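Local atomic coordinates of protein Bug27 (Bordetella pertussis, PDB entry 2QPQ), a protein that probably binds a small organic solute in the periplasm, closing two alpha/beta domains around it in the manner of a Venus flytrap, for delivery to a transporter. Residues Cys136-Pro141 / Ile296-Asp301; Phe75-Gly80 / Asp287-Leu292; Gln130-Ser135 / His156-Pro161. One frame throughout, in Å; residues are numbered along the deposited sequence.

Interaction 1 of 3, residues Cys136-Pro141 / Ile296-Asp301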
# COMPACT_ATOMS: atom_id res chain seq x y z
N CYS A 136 1.71 9.57 -3.80
CA CYS A 136 2.98 8.98 -3.39
C CYS A 136 3.76 8.40 -4.61
O CYS A 136 4.88 7.93 -4.45
CB CYS A 136 2.68 7.88 -2.31
SG CYS A 136 1.95 8.71 -0.85
N GLY A 137 3.20 8.49 -5.82
CA GLY A 137 3.92 8.08 -7.01
C GLY A 137 3.04 7.55 -8.12
O GLY A 137 1.93 7.07 -7.90
N ASN A 138 3.54 7.67 -9.32
CA ASN A 138 2.88 7.13 -10.50
C ASN A 138 2.71 5.61 -10.35
O ASN A 138 3.71 4.87 -10.11
CB ASN A 138 3.74 7.49 -11.69
CG ASN A 138 2.97 7.50 -12.96
OD1 ASN A 138 1.79 7.84 -12.98
ND2 ASN A 138 3.61 7.10 -14.03
N GLY A 139 1.46 5.15 -10.44
CA GLY A 139 1.15 3.72 -10.35
C GLY A 139 1.03 3.21 -8.91
O GLY A 139 0.85 2.01 -8.66
N THR A 140 1.12 4.10 -7.94
CA THR A 140 0.94 3.68 -6.53
C THR A 140 -0.56 3.46 -6.23
O THR A 140 -1.42 3.96 -6.94
CB THR A 140 1.49 4.71 -5.50
OG1 THR A 140 0.82 5.98 -5.67
CG2 THR A 140 3.03 4.87 -5.61
N PRO A 141 -0.87 2.70 -5.15
CA PRO A 141 -2.24 2.59 -4.73
C PRO A 141 -2.86 3.98 -4.44
O PRO A 141 -4.06 4.17 -4.60
CB PRO A 141 -2.12 1.79 -3.41
CG PRO A 141 -0.89 0.93 -3.66
CD PRO A 141 0.04 1.91 -4.31
N ILE A 296 -8.47 3.74 -17.54
CA ILE A 296 -7.85 5.06 -17.57
C ILE A 296 -6.62 5.11 -18.50
O ILE A 296 -6.04 6.17 -18.70
CB ILE A 296 -7.44 5.55 -16.11
CG1 ILE A 296 -6.32 4.69 -15.55
CG2 ILE A 296 -8.65 5.56 -15.16
CD1 ILE A 296 -5.73 5.23 -14.26
N GLY A 297 -6.21 3.97 -19.04
CA GLY A 297 -5.09 3.93 -19.98
C GLY A 297 -3.71 4.19 -19.42
O GLY A 297 -2.86 4.78 -20.10
N LEU A 298 -3.47 3.74 -18.19
CA LEU A 298 -2.21 4.04 -17.50
C LEU A 298 -1.16 2.97 -17.77
O LEU A 298 -1.41 1.80 -17.51
CB LEU A 298 -2.45 4.17 -15.98
CG LEU A 298 -1.21 4.35 -15.10
CD1 LEU A 298 -0.52 5.69 -15.29
CD2 LEU A 298 -1.60 4.16 -13.65
N LYS A 299 -0.00 3.39 -18.27
CA LYS A 299 1.19 2.58 -18.27
C LYS A 299 2.30 3.42 -17.65
O LYS A 299 2.43 4.62 -17.91
CB LYS A 299 1.64 2.11 -19.67
CG LYS A 299 0.68 1.19 -20.42
CD LYS A 299 0.58 -0.20 -19.81
CE LYS A 299 -0.35 -1.07 -20.64
NZ LYS A 299 -0.95 -2.16 -19.82
N VAL A 300 3.10 2.79 -16.83
CA VAL A 300 4.18 3.47 -16.13
C VAL A 300 5.50 3.30 -16.89
O VAL A 300 6.45 4.02 -16.66
CB VAL A 300 4.22 3.05 -14.64
CG1 VAL A 300 5.43 3.62 -13.95
CG2 VAL A 300 2.98 3.56 -13.93
N ASP A 301 5.56 2.35 -17.83
CA ASP A 301 6.76 2.26 -18.70
C ASP A 301 6.34 2.18 -20.18
O ASP A 301 5.21 2.54 -20.54
CB ASP A 301 7.62 1.04 -18.33
CG ASP A 301 6.99 -0.24 -18.74
OD1 ASP A 301 5.78 -0.20 -19.05
OD2 ASP A 301 7.67 -1.29 -18.79
OXT ASP A 301 7.11 1.74 -21.06
O HOH W 1 2.65 7.05 -16.69
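Asn138 and Gly139 form the tip of the loop between strand 132-135 and helix 141-153, and there they meet Leu298 and Val300 of the C-terminal tail; 170 Å² is buried in all. The loop sets out from Cys136, which is joined to Cys165 by a disulfide. Gly137 follows as the first residue of a type II beta turn, and its N is hydrogen-bonded to Ser135 OG. Asn138 brings its amide alongside the tail. Its CG is anti to the backbone N (chi1 -157°). Asn138 ND2 lies 3.6 Å from Val300 CG2, and Asn138 OD1 lies 3.9 Å from Leu298 CD1. Asn138 ND2 also donates to a water at 2.8 Å, and this water donates to Lys299 O at 2.7 Å, bridging segments that share no direct hydrogen bond. A Schellman motif at Gly297 ends helix 275-296, and the extended tail that follows carries Leu298 and Val300 to the loop. Gly139 occupies the third position of the turn with positive phi (84°), the usual place for glycine in type II turns, and Val300 CG2 packs on Gly139 CA at 4.0 Å. Thr140 closes the turn and is the N-cap of helix 141-153: Thr140 OG1 accepts from His143 N, the capping bond, and donates to Gly137 O at 2.7 Å. Gly137 O is thus gripped twice, since Thr140 N also donates to it, just before Pro141 enters the helix.

Interaction 2 of 3, residues Phe75-Gly80 / Asp287-Leu292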
# COMPACT_ATOMS: atom_id res chain seq x y z
N PHE A 75 2.35 -4.23 -5.70
CA PHE A 75 2.61 -5.50 -6.39
C PHE A 75 1.42 -5.90 -7.28
O PHE A 75 1.59 -6.43 -8.40
CB PHE A 75 2.93 -6.61 -5.36
CG PHE A 75 3.17 -7.97 -5.98
CD1 PHE A 75 4.47 -8.38 -6.31
CD2 PHE A 75 2.10 -8.83 -6.27
CE1 PHE A 75 4.72 -9.68 -6.88
CE2 PHE A 75 2.33 -10.12 -6.88
CZ PHE A 75 3.67 -10.53 -7.14
N ALA A 76 0.20 -5.69 -6.79
CA ALA A 76 -0.99 -6.04 -7.58
C ALA A 76 -1.31 -5.01 -8.67
O ALA A 76 -2.04 -5.31 -9.61
CB ALA A 76 -2.20 -6.28 -6.69
N VAL A 77 -0.78 -3.79 -8.52
CA VAL A 77 -0.97 -2.74 -9.53
C VAL A 77 -0.05 -2.94 -10.73
O VAL A 77 -0.41 -2.66 -11.89
CB VAL A 77 -0.72 -1.31 -8.96
CG1 VAL A 77 -0.91 -0.23 -10.05
CG2 VAL A 77 -1.66 -1.03 -7.78
N ASN A 78 1.14 -3.43 -10.45
CA ASN A 78 2.18 -3.51 -11.48
C ASN A 78 1.86 -4.28 -12.76
O ASN A 78 2.27 -3.83 -13.84
CB ASN A 78 3.51 -3.98 -10.87
CG ASN A 78 4.18 -2.92 -10.00
OD1 ASN A 78 5.15 -3.22 -9.31
ND2 ASN A 78 3.70 -1.72 -10.05
N PRO A 79 1.17 -5.44 -12.66
CA PRO A 79 0.90 -6.17 -13.89
C PRO A 79 0.09 -5.34 -14.90
O PRO A 79 0.33 -5.51 -16.09
CB PRO A 79 0.15 -7.43 -13.40
CG PRO A 79 0.66 -7.59 -11.95
CD PRO A 79 0.66 -6.19 -11.49
N GLY A 80 -0.81 -4.46 -14.45
CA GLY A 80 -1.63 -3.67 -15.36
C GLY A 80 -0.91 -2.46 -15.95
O GLY A 80 -1.30 -1.98 -17.01
N ASP A 287 -6.51 -8.48 -10.67
CA ASP A 287 -7.60 -8.41 -11.66
C ASP A 287 -8.31 -7.05 -11.59
O ASP A 287 -8.57 -6.43 -12.59
CB ASP A 287 -8.60 -9.56 -11.41
CG ASP A 287 -8.02 -10.94 -11.79
OD1 ASP A 287 -6.96 -11.02 -12.49
OD2 ASP A 287 -8.65 -11.95 -11.39
N ARG A 288 -8.59 -6.61 -10.38
CA ARG A 288 -9.32 -5.37 -10.16
C ARG A 288 -8.51 -4.14 -10.61
O ARG A 288 -9.03 -3.23 -11.27
CB ARG A 288 -9.70 -5.32 -8.69
CG ARG A 288 -10.10 -3.99 -8.17
CD ARG A 288 -9.81 -4.01 -6.69
NE ARG A 288 -10.39 -2.81 -6.11
CZ ARG A 288 -10.06 -2.33 -4.93
NH1 ARG A 288 -9.11 -2.91 -4.20
NH2 ARG A 288 -10.70 -1.26 -4.51
N PHE A 289 -7.23 -4.12 -10.25
CA PHE A 289 -6.39 -2.97 -10.58
C PHE A 289 -6.14 -2.94 -12.06
O PHE A 289 -6.11 -1.88 -12.66
CB PHE A 289 -5.05 -3.01 -9.81
CG PHE A 289 -5.21 -2.79 -8.33
CD1 PHE A 289 -6.27 -2.00 -7.86
CD2 PHE A 289 -4.33 -3.36 -7.41
CE1 PHE A 289 -6.45 -1.79 -6.52
CE2 PHE A 289 -4.48 -3.11 -6.01
CZ PHE A 289 -5.55 -2.35 -5.58
N SER A 290 -6.01 -4.12 -12.67
CA SER A 290 -5.74 -4.18 -14.11
C SER A 290 -6.92 -3.60 -14.88
O SER A 290 -6.73 -2.90 -15.90
CB SER A 290 -5.46 -5.61 -14.56
OG SER A 290 -4.07 -5.83 -14.38
N ALA A 291 -8.11 -3.88 -14.38
CA ALA A 291 -9.34 -3.35 -14.98
C ALA A 291 -9.40 -1.81 -14.92
O ALA A 291 -9.70 -1.12 -15.91
CB ALA A 291 -10.55 -3.97 -14.30
N LEU A 292 -9.11 -1.27 -13.74
CA LEU A 292 -9.05 0.16 -13.52
C LEU A 292 -8.00 0.84 -14.39
O LEU A 292 -8.29 1.85 -15.03
CB LEU A 292 -8.76 0.47 -12.04
CG LEU A 292 -8.62 1.96 -11.66
CD1 LEU A 292 -9.91 2.76 -11.99
CD2 LEU A 292 -8.23 2.07 -10.19
O HOH W 2 -2.65 -4.90 -12.15
O HOH W 3 -4.13 -2.26 -17.29
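Helix 74-81 and the C-terminal helix 275-296 pack against each other through Ala76, Val77 and Gly80 on one side and Phe289 and Ser290 on the other, a contact with an apolar half and a hydrated half. The axes of segments 75-80 and 287-292 run in the same general direction, 44° apart, and approach to 7.7 Å. In the apolar half the Phe289 ring carries the contact. Its chi1 of -69° sets CG anti to the carbonyl carbon. Phe289 CD2 touches Val77 CG2 at 3.6 Å and Ala76 CB at 3.7 Å. The Ala76 carbonyl carbon lies at the ring edge, near its plane, whereas the Val77 side chain crosses that of Phe289 at about a right angle. Within the Venus flytrap fold, helix 74-81 follows strand 67-72 of the sheet, and Leu144 of helix 141-153 touches both Val77 and Phe289. Beyond the ring the helices draw closest at Gly80, whose CA stands 3.4 Å from Ser290 OG. Helix 74-81 is kinked here: Pro79 has no N-H to donate, and Gly80 N bonds to Val77 O rather than to Ala76 O four residues back. A water sits between the helices, 2.6 Å from Ala76 O and 2.8 Å from Ser290 OG, with a weak bond from Gly80 N. A second water lies 2.9 Å from Gly80 O and 3.0 Å from Ser290 O, and probably shares its protons among these and further acceptors.

Interaction 3 of 3, residues Gln130-Ser135 / His156-Pro161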
# COMPACT_ATOMS: atom_id res chain seq x y z
N GLN A 130 -8.99 22.17 -13.42
CA GLN A 130 -7.64 22.24 -12.86
C GLN A 130 -7.49 21.85 -11.38
O GLN A 130 -6.62 22.36 -10.70
CB GLN A 130 -7.07 23.66 -13.07
CG GLN A 130 -6.99 24.07 -14.57
CD GLN A 130 -8.25 24.75 -15.08
OE1 GLN A 130 -8.83 25.58 -14.41
NE2 GLN A 130 -8.67 24.40 -16.29
N VAL A 131 -8.32 20.92 -10.89
CA VAL A 131 -8.13 20.36 -9.55
C VAL A 131 -7.08 19.24 -9.64
O VAL A 131 -7.33 18.19 -10.24
CB VAL A 131 -9.47 19.83 -8.99
CG1 VAL A 131 -9.35 19.35 -7.51
CG2 VAL A 131 -10.55 20.91 -9.10
N THR A 132 -5.89 19.50 -9.08
CA THR A 132 -4.79 18.55 -9.13
C THR A 132 -4.75 17.88 -7.78
O THR A 132 -5.18 18.46 -6.78
CB THR A 132 -3.47 19.29 -9.37
OG1 THR A 132 -3.37 20.38 -8.44
CG2 THR A 132 -3.44 19.86 -10.80
N TYR A 133 -4.27 16.64 -7.74
CA TYR A 133 -4.01 15.97 -6.49
C TYR A 133 -2.65 15.35 -6.55
O TYR A 133 -2.31 14.68 -7.53
CB TYR A 133 -5.08 14.90 -6.22
CG TYR A 133 -5.10 13.67 -7.14
CD1 TYR A 133 -4.49 12.48 -6.73
CD2 TYR A 133 -5.76 13.67 -8.36
CE1 TYR A 133 -4.49 11.35 -7.53
CE2 TYR A 133 -5.77 12.52 -9.19
CZ TYR A 133 -5.15 11.38 -8.74
OH TYR A 133 -5.16 10.24 -9.47
N GLY A 134 -1.87 15.55 -5.51
CA GLY A 134 -0.59 14.82 -5.39
C GLY A 134 -0.81 13.36 -5.00
O GLY A 134 -1.87 13.02 -4.48
N SER A 135 0.14 12.49 -5.32
CA SER A 135 0.15 11.14 -4.76
C SER A 135 1.56 10.75 -4.40
O SER A 135 2.48 11.48 -4.70
CB SER A 135 -0.42 10.11 -5.75
OG SER A 135 0.57 9.75 -6.70
N HIS A 156 -12.82 14.87 -12.67
CA HIS A 156 -11.68 15.11 -13.55
C HIS A 156 -10.45 15.70 -12.84
O HIS A 156 -9.81 16.63 -13.33
CB HIS A 156 -12.13 15.96 -14.73
CG HIS A 156 -13.21 15.30 -15.52
ND1 HIS A 156 -14.54 15.58 -15.33
CD2 HIS A 156 -13.16 14.31 -16.44
CE1 HIS A 156 -15.27 14.81 -16.13
NE2 HIS A 156 -14.45 14.03 -16.81
N MET A 157 -10.12 15.15 -11.67
CA MET A 157 -8.94 15.58 -10.93
C MET A 157 -7.71 15.15 -11.71
O MET A 157 -7.71 14.06 -12.30
CB MET A 157 -8.86 14.93 -9.55
CG MET A 157 -10.06 15.24 -8.65
SD MET A 157 -9.83 14.40 -7.07
CE MET A 157 -9.64 12.69 -7.56
N VAL A 158 -6.67 15.98 -11.67
CA VAL A 158 -5.45 15.74 -12.42
C VAL A 158 -4.33 15.28 -11.48
O VAL A 158 -3.97 15.98 -10.54
CB VAL A 158 -4.99 17.02 -13.16
CG1 VAL A 158 -3.54 16.82 -13.78
CG2 VAL A 158 -6.02 17.39 -14.22
N HIS A 159 -3.78 14.10 -11.77
CA HIS A 159 -2.77 13.49 -10.88
C HIS A 159 -1.42 14.15 -11.06
O HIS A 159 -0.91 14.33 -12.20
CB HIS A 159 -2.70 11.99 -11.17
CG HIS A 159 -1.53 11.29 -10.56
ND1 HIS A 159 -1.26 11.30 -9.21
CD2 HIS A 159 -0.57 10.52 -11.13
CE1 HIS A 159 -0.18 10.56 -8.97
NE2 HIS A 159 0.25 10.08 -10.12
N VAL A 160 -0.82 14.52 -9.94
CA VAL A 160 0.54 15.03 -9.96
C VAL A 160 1.36 14.09 -9.04
O VAL A 160 1.11 14.02 -7.82
CB VAL A 160 0.59 16.52 -9.48
CG1 VAL A 160 2.07 16.99 -9.38
CG2 VAL A 160 -0.27 17.49 -10.40
N PRO A 161 2.29 13.31 -9.63
CA PRO A 161 2.98 12.35 -8.80
C PRO A 161 4.13 12.97 -8.03
O PRO A 161 4.79 13.88 -8.54
CB PRO A 161 3.51 11.33 -9.82
CG PRO A 161 3.79 12.20 -11.06
CD PRO A 161 2.69 13.22 -11.05
O HOH W 4 -10.09 19.06 -12.44
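Strands 132-135 and 158-161 pair as parallel neighbours, the two strands of a beta-alpha-beta unit whose crossover is helix 141-153. Four backbone bonds fix the register. Val131 O, just before the first strand, takes the first of them from Val158 N at 2.7 Å, nearly straight (163°) and in the carbonyl plane; Val158 O then receives Tyr133 N at 2.9 Å. The ladder goes on with Val160 N to Tyr133 O, 2.8 Å, and ends with Ser135 N to Val160 O, 3.1 Å and more bent (138°). Gly134 turns its backbone bonds outward, to Leu179 and Val181 around the start of the next parallel strand, 180-183. Ahead of the first rung a water bridges the two segments, accepting from Val131 N and donating to His156 O at 2.6 Å. On the face toward the helix, Tyr133 CG sits between its backbone N and carbonyl carbon (chi1 68°), and the ring leans across the second strand: His159 CA makes a CH-pi contact over one face, 3.9 Å from the Tyr133 centroid. Met157 SD adds an oblique Met-aromatic contact, 5.1 Å from the centroid of Tyr133. The phenol OH is hydrogen-bonded to Glu147 OE2 and His143 O, both on the crossover helix; with one proton to give, it is probably shared between them, unless the Glu147 carboxyl is protonated. Ser135 OG pairs with Gly137 N, and His156 ND1 with Lys125 O. The main chain thus sets the pairing of the strands, while the polar tip of Tyr133, lying over the partner strand, ties the crossover helix to the sheet.

Along the chain the order is 75-80, 130-135, 136-141, 156-161, 287-292, 296-301, so interaction 1 crosses both others while interaction 3 is nested within the loop closed by interaction 2. Interaction 1 lies between them, its centre about 10 Å from that of interaction 2 and about 13 Å from that of interaction 3; the centres of interactions 2 and 3 are about 20 Å apart, and the two do not touch. Segments 130-135 and 136-141 are consecutive, and helix 275-296 leads from interaction 2 into the tail. A probable hydrogen bond from Lys299 NZ to Gly80 O, 2.8 Å, joins interactions 1 and 2. The C-terminal tail thus reaches helix 74-81 and also packs on the loop of the beta-alpha-beta unit.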